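Long-range contacts in uncharacterized protein (Mycobacterium avium subsp. paratuberculosis, PDB 4R9Z), which probably hydrolyses fatty acyl-CoA thioesters, as an acyl-CoA thioesterase II built on a double hot-dog fold: residues 21-26 with 51-56; 79-84 with 91-96; 122-127 with 261-266; 234-239 with 256-261. All blocks are in the same frame, centred on the assembly; numbering follows the deposited sequence.

Contact 1: residues 21-26 with 51-56; sequences GQWRFV and SRTAAG
Two aromatic rings, Phe25 and Trp23, meet Thr53, and the Arg52 guanidinium meets Phe25. The Phe25 ring has the methyl CG2 of Thr53 at its edge, in the ring plane, 3.8 Å from CE1. Across CZ from that corner, CE2 sits over the centre of one face of the Arg52 guanidinium, with Phe25 CE2 3.8 Å from Arg52 NE. The two planes are 58° apart, so the ring tips a corner onto the guanidinium and does not stack on it. The Trp23 indole comes to Thr53 obliquely with its six-membered ring, CZ3 lying 3.6 Å from Thr53 CB.

Thr53 lies just beyond helix 39-52, and its branched side chain suits a place between two aromatics. CG2, anti to the carbonyl carbon, lies between Phe25 and Trp23. The hydroxyl is held in the crowded position between backbone N and carbonyl carbon (chi1 72°), where OG1 hydrogen-bonds to Ala50 O and Arg92 NE. Arg52 bends at chi3 (65°), bringing one face of its guanidinium under Phe25 CE2 while NH1 bonds to Leu17 O.

The segments touch through van der Waals surfaces of their side chains, against Trp23 and Phe25 at and just before the start of strand 24-27. The arginine gives a flat face to the phenylalanine and an N-H to a backbone carbonyl, so its charge is not paired with an acid within this contact.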
loop_
_atom_site.group_PDB
_atom_site.type_symbol
_atom_site.label_atom_id
_atom_site.label_comp_id
_atom_site.label_asym_id
_atom_site.label_seq_id
_atom_site.Cartn_x
_atom_site.Cartn_y
_atom_site.Cartn_z
ATOM N N GLY B 21 20.773 -12.115 -15.411
ATOM C CA GLY B 21 21.750 -11.868 -14.368
ATOM C C GLY B 21 21.317 -12.404 -13.022
ATOM O O GLY B 21 20.264 -13.017 -12.900
ATOM N N GLN B 22 22.147 -12.206 -12.009
ATOM C CA GLN B 22 21.784 -12.631 -10.669
ATOM C C GLN B 22 20.580 -11.834 -10.169
ATOM O O GLN B 22 19.747 -12.348 -9.422
ATOM C CB GLN B 22 22.978 -12.483 -9.721
ATOM C CG GLN B 22 22.698 -12.886 -8.281
ATOM C CD GLN B 22 22.476 -14.379 -8.110
ATOM O OE1 GLN B 22 22.495 -15.137 -9.078
ATOM N NE2 GLN B 22 22.261 -14.805 -6.868
ATOM N N TRP B 23 20.473 -10.585 -10.609
ATOM C CA TRP B 23 19.395 -9.720 -10.157
ATOM C C TRP B 23 18.676 -9.043 -11.319
ATOM O O TRP B 23 18.097 -7.967 -11.157
ATOM C CB TRP B 23 19.933 -8.656 -9.203
ATOM C CG TRP B 23 20.622 -9.204 -8.003
ATOM C CD1 TRP B 23 21.960 -9.358 -7.831
ATOM C CD2 TRP B 23 20.005 -9.681 -6.804
ATOM N NE1 TRP B 23 22.221 -9.896 -6.597
ATOM C CE2 TRP B 23 21.034 -10.109 -5.946
ATOM C CE3 TRP B 23 18.678 -9.790 -6.371
ATOM C CZ2 TRP B 23 20.786 -10.636 -4.681
ATOM C CZ3 TRP B 23 18.430 -10.313 -5.112
ATOM C CH2 TRP B 23 19.481 -10.730 -4.283
ATOM N N ARG B 24 18.686 -9.675 -12.487
ATOM C CA ARG B 24 18.192 -8.997 -13.673
ATOM C C ARG B 24 17.429 -9.939 -14.582
ATOM O O ARG B 24 17.832 -11.080 -14.802
ATOM C CB ARG B 24 19.346 -8.339 -14.429
ATOM C CG ARG B 24 19.892 -7.108 -13.721
ATOM C CD ARG B 24 20.836 -6.315 -14.585
ATOM N NE ARG B 24 21.567 -5.330 -13.795
ATOM C CZ ARG B 24 21.187 -4.069 -13.624
ATOM N NH1 ARG B 24 20.074 -3.624 -14.193
ATOM N NH2 ARG B 24 21.925 -3.252 -12.886
ATOM N N PHE B 25 16.298 -9.444 -15.071
ATOM C CA PHE B 25 15.369 -10.217 -15.882
ATOM C C PHE B 25 14.853 -9.351 -17.021
ATOM O O PHE B 25 14.852 -8.123 -16.930
ATOM C CB PHE B 25 14.189 -10.727 -15.049
ATOM C CG PHE B 25 14.592 -11.494 -13.823
ATOM C CD1 PHE B 25 14.899 -10.829 -12.644
ATOM C CD2 PHE B 25 14.641 -12.876 -13.839
ATOM C CE1 PHE B 25 15.269 -11.528 -11.514
ATOM C CE2 PHE B 25 15.006 -13.582 -12.708
ATOM C CZ PHE B 25 15.321 -12.907 -11.544
ATOM N N VAL B 26 14.392 -9.995 -18.083
ATOM C CA VAL B 26 13.721 -9.280 -19.155
ATOM C C VAL B 26 12.339 -9.889 -19.334
ATOM O O VAL B 26 12.179 -11.109 -19.340
ATOM C CB VAL B 26 14.519 -9.345 -20.482
ATOM C CG1 VAL B 26 13.884 -8.456 -21.542
ATOM C CG2 VAL B 26 15.970 -8.947 -20.251
ATOM N N SER B 51 10.300 -12.557 -6.670
ATOM C CA SER B 51 10.056 -13.890 -6.127
ATOM C C SER B 51 11.150 -14.890 -6.490
ATOM O O SER B 51 11.519 -15.728 -5.673
ATOM C CB SER B 51 8.706 -14.412 -6.610
ATOM O OG SER B 51 7.672 -13.500 -6.295
ATOM N N ARG B 52 11.645 -14.811 -7.723
ATOM C CA ARG B 52 12.702 -15.705 -8.192
ATOM C C ARG B 52 14.063 -15.437 -7.548
ATOM O O ARG B 52 14.955 -16.280 -7.617
ATOM C CB ARG B 52 12.824 -15.617 -9.716
ATOM C CG ARG B 52 11.646 -16.247 -10.438
ATOM C CD ARG B 52 11.691 -16.026 -11.940
ATOM N NE ARG B 52 12.827 -16.685 -12.573
ATOM C CZ ARG B 52 13.043 -16.688 -13.883
ATOM N NH1 ARG B 52 12.201 -16.070 -14.696
ATOM N NH2 ARG B 52 14.100 -17.309 -14.377
ATOM N N THR B 53 14.218 -14.268 -6.931
ATOM C CA THR B 53 15.431 -13.950 -6.178
ATOM C C THR B 53 15.239 -14.234 -4.695
ATOM O O THR B 53 16.122 -13.955 -3.890
ATOM C CB THR B 53 15.860 -12.479 -6.330
ATOM O OG1 THR B 53 14.959 -11.624 -5.610
ATOM C CG2 THR B 53 15.944 -12.081 -7.801
ATOM N N ALA B 54 14.054 -14.710 -4.329
ATOM C CA ALA B 54 13.792 -15.139 -2.958
ATOM C C ALA B 54 13.571 -16.645 -2.936
ATOM O O ALA B 54 12.550 -17.137 -3.411
ATOM C CB ALA B 54 12.594 -14.410 -2.383
ATOM N N ALA B 55 14.499 -17.368 -2.321
ATOM C CA ALA B 55 14.569 -18.811 -2.495
ATOM C C ALA B 55 13.487 -19.553 -1.720
ATOM O O ALA B 55 13.550 -19.661 -0.495
ATOM C CB ALA B 55 15.943 -19.307 -2.084
ATOM N N GLY B 56 12.508 -20.077 -2.458
ATOM C CA GLY B 56 11.418 -20.852 -1.885
ATOM C C GLY B 56 10.584 -20.095 -0.865
ATOM O O GLY B 56 10.098 -20.665 0.114
#

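Contact 2: residues 79-84 with 91-96; sequences EVVDLQ and ARRVTA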
loop_
_atom_site.group_PDB
_atom_site.type_symbol
_atom_site.label_atom_id
_atom_site.label_comp_id
_atom_site.label_asym_id
_atom_site.label_seq_id
_atom_site.Cartn_x
_atom_site.Cartn_y
_atom_site.Cartn_z
ATOM N N GLU B 79 15.277 -4.846 -12.872
ATOM C CA GLU B 79 16.376 -4.965 -11.922
ATOM C C GLU B 79 15.836 -5.224 -10.521
ATOM O O GLU B 79 14.955 -4.507 -10.048
ATOM C CB GLU B 79 17.249 -3.706 -11.916
ATOM C CG GLU B 79 18.392 -3.772 -10.902
ATOM C CD GLU B 79 19.122 -2.449 -10.721
ATOM O OE1 GLU B 79 18.591 -1.397 -11.142
ATOM O OE2 GLU B 79 20.224 -2.463 -10.130
ATOM N N VAL B 80 16.364 -6.254 -9.866
ATOM C CA VAL B 80 15.986 -6.584 -8.494
ATOM C C VAL B 80 17.090 -6.192 -7.513
ATOM O O VAL B 80 18.277 -6.333 -7.812
ATOM C CB VAL B 80 15.678 -8.084 -8.333
ATOM C CG1 VAL B 80 15.204 -8.389 -6.922
ATOM C CG2 VAL B 80 14.649 -8.528 -9.352
ATOM N N VAL B 81 16.690 -5.671 -6.356
ATOM C CA VAL B 81 17.627 -5.283 -5.311
ATOM C C VAL B 81 17.251 -5.931 -3.974
ATOM O O VAL B 81 16.084 -5.959 -3.596
ATOM C CB VAL B 81 17.688 -3.751 -5.161
ATOM C CG1 VAL B 81 18.507 -3.356 -3.939
ATOM C CG2 VAL B 81 18.270 -3.126 -6.419
ATOM N N ASP B 82 18.243 -6.490 -3.288
ATOM C CA ASP B 82 18.044 -7.143 -2.000
ATOM C C ASP B 82 17.959 -6.112 -0.867
ATOM O O ASP B 82 18.970 -5.563 -0.441
ATOM C CB ASP B 82 19.184 -8.143 -1.751
ATOM C CG ASP B 82 19.116 -8.805 -0.381
ATOM O OD1 ASP B 82 18.045 -8.790 0.258
ATOM O OD2 ASP B 82 20.143 -9.362 0.054
ATOM N N LEU B 83 16.741 -5.835 -0.411
ATOM C CA LEU B 83 16.491 -4.910 0.695
ATOM C C LEU B 83 16.700 -5.584 2.038
ATOM O O LEU B 83 17.172 -4.966 2.992
ATOM C CB LEU B 83 15.076 -4.340 0.620
ATOM C CG LEU B 83 14.743 -3.601 -0.674
ATOM C CD1 LEU B 83 13.329 -3.054 -0.617
ATOM C CD2 LEU B 83 15.754 -2.494 -0.926
ATOM N N GLN B 84 16.300 -6.846 2.119
ATOM C CA GLN B 84 16.513 -7.608 3.331
ATOM C C GLN B 84 16.520 -9.104 3.077
ATOM O O GLN B 84 15.705 -9.625 2.321
ATOM C CB GLN B 84 15.432 -7.277 4.356
ATOM C CG GLN B 84 15.610 -8.012 5.669
ATOM C CD GLN B 84 14.297 -8.389 6.303
ATOM O OE1 GLN B 84 13.320 -8.673 5.611
ATOM N NE2 GLN B 84 14.262 -8.396 7.629
ATOM N N ALA B 91 12.976 -9.043 1.621
ATOM C CA ALA B 91 12.420 -7.850 1.004
ATOM C C ALA B 91 13.155 -7.558 -0.294
ATOM O O ALA B 91 14.369 -7.742 -0.383
ATOM C CB ALA B 91 12.511 -6.670 1.946
ATOM N N ARG B 92 12.412 -7.125 -1.305
ATOM C CA ARG B 92 13.001 -6.808 -2.602
ATOM C C ARG B 92 12.524 -5.471 -3.142
ATOM O O ARG B 92 11.405 -5.045 -2.870
ATOM C CB ARG B 92 12.694 -7.909 -3.621
ATOM C CG ARG B 92 13.200 -9.279 -3.213
ATOM C CD ARG B 92 14.717 -9.312 -3.206
ATOM N NE ARG B 92 15.227 -10.649 -2.931
ATOM C CZ ARG B 92 15.749 -11.009 -1.765
ATOM N NH1 ARG B 92 15.826 -10.128 -0.781
ATOM N NH2 ARG B 92 16.192 -12.244 -1.581
ATOM N N ARG B 93 13.396 -4.812 -3.897
ATOM C CA ARG B 93 13.019 -3.682 -4.734
ATOM C C ARG B 93 13.084 -4.150 -6.179
ATOM O O ARG B 93 13.999 -4.875 -6.552
ATOM C CB ARG B 93 13.956 -2.491 -4.543
ATOM C CG ARG B 93 13.700 -1.371 -5.546
ATOM C CD ARG B 93 14.799 -0.304 -5.560
ATOM N NE ARG B 93 15.496 -0.142 -4.287
ATOM C CZ ARG B 93 16.772 0.224 -4.189
ATOM N NH1 ARG B 93 17.478 0.446 -5.292
ATOM N NH2 ARG B 93 17.347 0.359 -2.995
ATOM N N VAL B 94 12.101 -3.777 -6.988
ATOM C CA VAL B 94 12.161 -4.082 -8.409
ATOM C C VAL B 94 11.925 -2.813 -9.200
ATOM O O VAL B 94 10.940 -2.114 -8.984
ATOM C CB VAL B 94 11.137 -5.145 -8.830
ATOM C CG1 VAL B 94 11.185 -5.344 -10.334
ATOM C CG2 VAL B 94 11.408 -6.458 -8.114
ATOM N N THR B 95 12.841 -2.506 -10.107
ATOM C CA THR B 95 12.696 -1.341 -10.963
ATOM C C THR B 95 12.560 -1.806 -12.406
ATOM O O THR B 95 13.407 -2.541 -12.907
ATOM C CB THR B 95 13.888 -0.368 -10.812
ATOM O OG1 THR B 95 13.968 0.083 -9.454
ATOM C CG2 THR B 95 13.706 0.841 -11.700
ATOM N N ALA B 96 11.471 -1.415 -13.061
ATOM C CA ALA B 96 11.251 -1.805 -14.451
ATOM C C ALA B 96 11.629 -0.669 -15.392
ATOM O O ALA B 96 11.182 0.462 -15.228
ATOM C CB ALA B 96 9.818 -2.212 -14.670
#
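Two antiparallel strands are laced together by backbone bonds at Glu79-Thr95 and Val81-Arg93, both hydrogen-bonded pairs; Val81 N reaches Arg93 O at 2.8 Å and Arg93 N reaches Val81 O at 2.9 Å. Beyond Asp82 the register slips by one and a classic beta bulge forms, Leu83 and Gln84 both facing Ala91. Ala91 O takes three donors there, Leu83 N (3.0 Å), Gln84 N (3.3 Å) and Arg92 NH1 (2.8 Å), all from above its carbonyl plane, while Ala91 N gives to a lone pair of Gln84 O.

The bend of Arg92 at chi2 (-67°) brings NH1 back to the bulge. NH1 also makes a salt bridge to Asp82 OD1 at 2.8 Å, the carboxylate turned 70° from the guanidinium, while NH2 is held by Glu85. Arg93, on the other face, lies alongside Val81, whose CG1 is 3.9 Å above the centre of its guanidinium; its NE pairs with Glu105 of the second subunit. Beta-branched valines suit the extended backbone, and Val80 CG2 meets Val94 CG2.

This hairpin belongs to the N-terminal hot-dog domain. Val80, Arg92 and Val94 pack on helix 39-52, strand 101-111 continues the sheet beside 89-98, and the opposite face, with Arg93, meets the second subunit.

Contact 3: residues 122-127 with 261-266; sequences YQPIMP and GELVCT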
loop_
_atom_site.group_PDB
_atom_site.type_symbol
_atom_site.label_atom_id
_atom_site.label_comp_id
_atom_site.label_asym_id
_atom_site.label_seq_id
_atom_site.Cartn_x
_atom_site.Cartn_y
_atom_site.Cartn_z
ATOM N N TYR B 122 -8.267 -14.765 11.228
ATOM C CA TYR B 122 -9.595 -14.222 10.997
ATOM C C TYR B 122 -9.599 -13.448 9.692
ATOM O O TYR B 122 -8.545 -13.095 9.171
ATOM C CB TYR B 122 -10.050 -13.342 12.162
ATOM C CG TYR B 122 -9.085 -12.255 12.572
ATOM C CD1 TYR B 122 -9.032 -11.041 11.896
ATOM C CD2 TYR B 122 -8.245 -12.434 13.661
ATOM C CE1 TYR B 122 -8.153 -10.046 12.286
ATOM C CE2 TYR B 122 -7.367 -11.449 14.055
ATOM C CZ TYR B 122 -7.325 -10.258 13.367
ATOM O OH TYR B 122 -6.444 -9.282 13.766
ATOM N N GLN B 123 -10.786 -13.225 9.145
ATOM C CA GLN B 123 -10.916 -12.556 7.861
ATOM C C GLN B 123 -12.277 -11.889 7.769
ATOM O O GLN B 123 -13.172 -12.202 8.556
ATOM C CB GLN B 123 -10.729 -13.553 6.718
ATOM C CG GLN B 123 -11.692 -14.725 6.765
ATOM C CD GLN B 123 -11.641 -15.569 5.508
ATOM O OE1 GLN B 123 -10.785 -16.442 5.368
ATOM N NE2 GLN B 123 -12.552 -15.306 4.582
ATOM N N PRO B 124 -12.439 -10.944 6.829
ATOM C CA PRO B 124 -13.822 -10.531 6.584
ATOM C C PRO B 124 -14.601 -11.696 5.993
ATOM O O PRO B 124 -14.044 -12.473 5.208
ATOM C CB PRO B 124 -13.686 -9.382 5.577
ATOM C CG PRO B 124 -12.314 -9.525 4.998
ATOM C CD PRO B 124 -11.468 -10.151 6.057
ATOM N N ILE B 125 -15.882 -11.794 6.334
ATOM C CA ILE B 125 -16.712 -12.867 5.813
ATOM C C ILE B 125 -17.063 -12.559 4.373
ATOM O O ILE B 125 -17.441 -11.438 4.041
ATOM C CB ILE B 125 -18.009 -13.049 6.635
ATOM C CG1 ILE B 125 -17.689 -13.172 8.128
ATOM C CG2 ILE B 125 -18.796 -14.259 6.146
ATOM C CD1 ILE B 125 -16.683 -14.253 8.453
ATOM N N MET B 126 -16.948 -13.565 3.521
ATOM C CA MET B 126 -17.264 -13.392 2.118
ATOM C C MET B 126 -18.749 -13.130 1.941
ATOM O O MET B 126 -19.580 -13.859 2.484
ATOM C CB MET B 126 -16.850 -14.621 1.334
ATOM C CG MET B 126 -17.078 -14.502 -0.137
ATOM S SD MET B 126 -16.822 -16.110 -0.872
ATOM C CE MET B 126 -17.712 -15.896 -2.392
ATOM N N PRO B 127 -19.091 -12.066 1.205
ATOM C CA PRO B 127 -20.496 -11.714 0.984
ATOM C C PRO B 127 -21.256 -12.806 0.239
ATOM O O PRO B 127 -20.713 -13.390 -0.703
ATOM C CB PRO B 127 -20.409 -10.445 0.129
ATOM C CG PRO B 127 -19.064 -9.879 0.417
ATOM C CD PRO B 127 -18.170 -11.057 0.655
ATOM N N GLY B 261 -14.658 -19.372 0.240
ATOM C CA GLY B 261 -14.854 -18.235 1.119
ATOM C C GLY B 261 -13.634 -17.833 1.926
ATOM O O GLY B 261 -13.716 -16.950 2.782
ATOM N N GLU B 262 -12.505 -18.492 1.677
ATOM C CA GLU B 262 -11.252 -18.077 2.300
ATOM C C GLU B 262 -10.723 -16.820 1.609
ATOM O O GLU B 262 -10.748 -16.715 0.378
ATOM C CB GLU B 262 -10.201 -19.190 2.250
ATOM C CG GLU B 262 -9.034 -18.964 3.213
ATOM C CD GLU B 262 -7.871 -19.914 2.982
ATOM O OE1 GLU B 262 -7.839 -20.570 1.918
ATOM O OE2 GLU B 262 -6.992 -20.004 3.869
ATOM N N LEU B 263 -10.268 -15.863 2.411
ATOM C CA LEU B 263 -9.697 -14.629 1.885
ATOM C C LEU B 263 -8.367 -14.908 1.182
ATOM O O LEU B 263 -7.507 -15.610 1.712
ATOM C CB LEU B 263 -9.506 -13.608 3.011
ATOM C CG LEU B 263 -8.873 -12.265 2.634
ATOM C CD1 LEU B 263 -9.806 -11.455 1.747
ATOM C CD2 LEU B 263 -8.525 -11.493 3.890
ATOM N N VAL B 264 -8.208 -14.361 -0.018
ATOM C CA VAL B 264 -6.989 -14.564 -0.783
ATOM C C VAL B 264 -6.060 -13.355 -0.676
ATOM O O VAL B 264 -4.878 -13.490 -0.354
ATOM C CB VAL B 264 -7.307 -14.841 -2.265
ATOM C CG1 VAL B 264 -6.042 -14.744 -3.116
ATOM C CG2 VAL B 264 -7.950 -16.210 -2.411
ATOM N N CYS B 265 -6.603 -12.169 -0.926
ATOM C CA CYS B 265 -5.810 -10.956 -0.825
ATOM C C CYS B 265 -6.658 -9.729 -0.534
ATOM O O CYS B 265 -7.845 -9.699 -0.849
ATOM C CB CYS B 265 -5.010 -10.738 -2.110
ATOM S SG CYS B 265 -6.014 -10.347 -3.542
ATOM N N THR B 266 -6.032 -8.727 0.079
ATOM C CA THR B 266 -6.631 -7.409 0.253
ATOM C C THR B 266 -5.889 -6.463 -0.677
ATOM O O THR B 266 -4.678 -6.584 -0.839
ATOM C CB THR B 266 -6.535 -6.910 1.709
ATOM O OG1 THR B 266 -7.062 -7.901 2.598
ATOM C CG2 THR B 266 -7.310 -5.617 1.886
#
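Residues 122-127, in the loop between the two hot-dog regions, lie against the start of strand 263-272 of the second, which opens with a classic beta bulge where Val264 and Cys265 both face Met256. The close-fitting part is centred on Gln123. Its CG takes the crowded position between backbone N and carbonyl carbon (chi1 57°), and the extended chain beyond delivers the amide to the backbone of the other segment. A glutamine suits this place because one group both gives and receives: OE1 accepts from Leu263 N at 3.1 Å, the donor standing above the carbonyl plane, and NE2 gives to Gly261 O at 2.7 Å. NE2 also bonds to Pro124 O, which fixes the rotation of the amide. Beside it, Pro124 CD rests on Leu263 CD2 at 3.9 Å, crossing at about a right angle.

The solvent side is looser. There the exposed Glu262 touches Gln123 OE1 through CA and CG, and its extended chain carries the carboxylate off. Tyr122, at the far end of the loop, pairs with a strand of the second subunit. A second packed point lies at Gly261, whose phi of 99° is a conformation that glycine adopts easily: its bare CA takes the sulfur of the extended Met126 chain, Gly261 CA to Met126 SD being 3.5 Å.

Contact 4: residues 234-239 with 256-261; sequences DWLFYD and MFNRTG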
loop_
_atom_site.group_PDB
_atom_site.type_symbol
_atom_site.label_atom_id
_atom_site.label_comp_id
_atom_site.label_asym_id
_atom_site.label_seq_id
_atom_site.Cartn_x
_atom_site.Cartn_y
_atom_site.Cartn_z
ATOM N N ASP B 234 -11.070 -22.966 -9.776
ATOM C CA ASP B 234 -12.480 -22.681 -9.580
ATOM C C ASP B 234 -12.656 -21.163 -9.580
ATOM O O ASP B 234 -11.677 -20.429 -9.705
ATOM C CB ASP B 234 -12.977 -23.301 -8.272
ATOM C CG ASP B 234 -14.478 -23.518 -8.259
ATOM O OD1 ASP B 234 -15.162 -23.061 -9.201
ATOM O OD2 ASP B 234 -14.972 -24.144 -7.297
ATOM N N TRP B 235 -13.895 -20.690 -9.475
ATOM C CA TRP B 235 -14.157 -19.252 -9.525
ATOM C C TRP B 235 -13.655 -18.526 -8.279
ATOM O O TRP B 235 -13.566 -19.111 -7.194
ATOM C CB TRP B 235 -15.652 -18.982 -9.709
ATOM C CG TRP B 235 -16.176 -19.418 -11.038
ATOM C CD1 TRP B 235 -16.637 -20.659 -11.371
ATOM C CD2 TRP B 235 -16.291 -18.617 -12.220
ATOM N NE1 TRP B 235 -17.035 -20.680 -12.687
ATOM C CE2 TRP B 235 -16.833 -19.439 -13.230
ATOM C CE3 TRP B 235 -15.990 -17.287 -12.523
ATOM C CZ2 TRP B 235 -17.078 -18.975 -14.519
ATOM C CZ3 TRP B 235 -16.233 -16.827 -13.806
ATOM C CH2 TRP B 235 -16.773 -17.670 -14.788
ATOM N N LEU B 236 -13.356 -17.239 -8.444
ATOM C CA LEU B 236 -12.916 -16.399 -7.336
ATOM C C LEU B 236 -13.800 -15.164 -7.211
ATOM O O LEU B 236 -14.173 -14.554 -8.214
ATOM C CB LEU B 236 -11.462 -15.961 -7.523
ATOM C CG LEU B 236 -10.346 -17.000 -7.443
ATOM C CD1 LEU B 236 -9.010 -16.296 -7.323
ATOM C CD2 LEU B 236 -10.571 -17.932 -6.273
ATOM N N PHE B 237 -14.115 -14.795 -5.973
ATOM C CA PHE B 237 -14.913 -13.605 -5.696
ATOM C C PHE B 237 -14.011 -12.391 -5.512
ATOM O O PHE B 237 -13.167 -12.372 -4.617
ATOM C CB PHE B 237 -15.765 -13.821 -4.445
ATOM C CG PHE B 237 -16.801 -12.754 -4.211
ATOM C CD1 PHE B 237 -16.490 -11.607 -3.497
ATOM C CD2 PHE B 237 -18.096 -12.910 -4.677
ATOM C CE1 PHE B 237 -17.446 -10.628 -3.273
ATOM C CE2 PHE B 237 -19.054 -11.937 -4.449
ATOM C CZ PHE B 237 -18.729 -10.796 -3.751
ATOM N N TYR B 238 -14.193 -11.374 -6.347
ATOM C CA TYR B 238 -13.409 -10.151 -6.213
ATOM C C TYR B 238 -14.308 -8.965 -5.913
ATOM O O TYR B 238 -14.873 -8.351 -6.818
ATOM C CB TYR B 238 -12.595 -9.885 -7.479
ATOM C CG TYR B 238 -11.511 -8.844 -7.309
ATOM C CD1 TYR B 238 -10.938 -8.609 -6.066
ATOM C CD2 TYR B 238 -11.037 -8.117 -8.398
ATOM C CE1 TYR B 238 -9.939 -7.664 -5.907
ATOM C CE2 TYR B 238 -10.034 -7.172 -8.250
ATOM C CZ TYR B 238 -9.490 -6.952 -7.001
ATOM O OH TYR B 238 -8.493 -6.015 -6.844
ATOM N N ASP B 239 -14.413 -8.637 -4.632
ATOM C CA ASP B 239 -15.179 -7.485 -4.188
ATOM C C ASP B 239 -14.417 -6.211 -4.530
ATOM O O ASP B 239 -13.249 -6.076 -4.187
ATOM C CB ASP B 239 -15.439 -7.581 -2.685
ATOM C CG ASP B 239 -16.694 -6.855 -2.262
ATOM O OD1 ASP B 239 -17.414 -6.351 -3.150
ATOM O OD2 ASP B 239 -16.966 -6.805 -1.043
ATOM N N MET B 256 -10.328 -10.299 -2.336
ATOM C CA MET B 256 -10.524 -11.468 -3.171
ATOM C C MET B 256 -10.705 -12.713 -2.317
ATOM O O MET B 256 -10.001 -12.898 -1.324
ATOM C CB MET B 256 -9.343 -11.641 -4.118
ATOM C CG MET B 256 -9.573 -12.645 -5.214
ATOM S SD MET B 256 -8.186 -12.640 -6.350
ATOM C CE MET B 256 -8.223 -10.940 -6.907
ATOM N N PHE B 257 -11.644 -13.568 -2.713
ATOM C CA PHE B 257 -11.930 -14.800 -1.979
ATOM C C PHE B 257 -11.879 -16.029 -2.882
ATOM O O PHE B 257 -12.190 -15.950 -4.074
ATOM C CB PHE B 257 -13.312 -14.747 -1.323
ATOM C CG PHE B 257 -13.498 -13.628 -0.340
ATOM C CD1 PHE B 257 -13.880 -12.365 -0.766
ATOM C CD2 PHE B 257 -13.335 -13.851 1.017
ATOM C CE1 PHE B 257 -14.074 -11.338 0.145
ATOM C CE2 PHE B 257 -13.527 -12.828 1.934
ATOM C CZ PHE B 257 -13.897 -11.571 1.496
ATOM N N ASN B 258 -11.493 -17.166 -2.309
ATOM C CA ASN B 258 -11.745 -18.453 -2.954
ATOM C C ASN B 258 -13.232 -18.761 -2.877
ATOM O O ASN B 258 -13.916 -18.262 -1.983
ATOM C CB ASN B 258 -10.940 -19.580 -2.298
ATOM C CG ASN B 258 -9.465 -19.526 -2.635
ATOM O OD1 ASN B 258 -9.080 -19.150 -3.742
ATOM N ND2 ASN B 258 -8.629 -19.908 -1.679
ATOM N N ARG B 259 -13.733 -19.575 -3.803
ATOM C CA ARG B 259 -15.142 -19.967 -3.788
ATOM C C ARG B 259 -15.531 -20.572 -2.445
ATOM O O ARG B 259 -16.682 -20.487 -2.028
ATOM C CB ARG B 259 -15.448 -20.951 -4.918
ATOM C CG ARG B 259 -16.929 -21.293 -5.055
ATOM C CD ARG B 259 -17.242 -21.939 -6.397
ATOM N NE ARG B 259 -18.679 -21.997 -6.663
ATOM C CZ ARG B 259 -19.208 -22.273 -7.851
ATOM N NH1 ARG B 259 -18.419 -22.510 -8.891
ATOM N NH2 ARG B 259 -20.525 -22.310 -8.004
ATOM N N THR B 260 -14.559 -21.163 -1.760
ATOM C CA THR B 260 -14.782 -21.707 -0.426
ATOM C C THR B 260 -15.044 -20.596 0.591
ATOM O O THR B 260 -15.587 -20.844 1.670
ATOM C CB THR B 260 -13.580 -22.540 0.049
ATOM O OG1 THR B 260 -12.422 -21.701 0.159
ATOM C CG2 THR B 260 -13.304 -23.672 -0.929
ATOM N N GLY B 261 -14.658 -19.372 0.240
ATOM C CA GLY B 261 -14.854 -18.235 1.119
ATOM C C GLY B 261 -13.634 -17.833 1.926
ATOM O O GLY B 261 -13.716 -16.950 2.782
HETATM O O HOH W 1 -18.954 -23.273 -11.875
#
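The hairpin of strands 236-246 and 249-258 is joined here by one hydrogen-bonded pair, Phe237 with Phe257. Phe237 N gives to Phe257 O at 2.9 Å, along a lone pair, and Phe257 N gives to Phe237 O at 2.7 Å. The backbone groups facing outward are used too: Leu236 and Tyr238 bond to Trp178 and Met176 of strand 176-180, and Met256 to Val264 and Cys265. The two phenylalanine side chains lie side by side on one face, CD1 to CD1 3.9 Å.

On the other face Met256 bends at chi3 (-60°) and sets its methyl CE over one face of the Tyr238 ring, 3.8 Å from the centroid: a CH-pi contact. The flexible thioether suits this spot, reaching over the ring while SD touches Leu236 CD1. Tyr238 OH is satisfied by Ser199 O of helix 188-201.

Asn258 opens a type I turn closed by Gly261 N to Asn258 O. Both ends of its amide are used: OD1 accepts from Val231 N, and ND2 gives to Arg229 O.

At the turn end, Asp234 and Arg259 meet. Asp234 OD1 accepts from Trp235 N at 2.7 Å, from above the carboxylate plane, and forms a salt bridge with Arg259 NH1 at 3.3 Å whose hydrogen bond is weak. A water accepts from Arg259 NH1 at 3.1 Å and, weakly, from Trp235 NE1.

The chemistry changes along the hairpin: aromatic and thioether groups pack the buried part, and at its outer end Arg259 lies between Asp234 and Glu133, which pairs with NH2; their charges probably favour its positive form.

In the fold
Contacts 1 and 2 lie in the N-terminal hot-dog region, and contacts 3 and 4 reach the second one. Along the chain contact 1 closes before contact 2 opens, and contact 4 is nested inside the loop that contact 3 closes. Contacts 1 and 2 are neighbours, their centres about 9 Å apart, on adjacent strands 24-27 and 76-85. Contacts 3 and 4 are about 8 Å apart, share Gly261 and sit on adjacent strands 249-258 and 263-272. Between the pairs the centres are about 30 Å apart, with contacts 2 and 4 on opposite sides of the chain's centre. Contacts 2 and 3 both touch the second subunit, so each half of the double hot-dog contributes to the dimer.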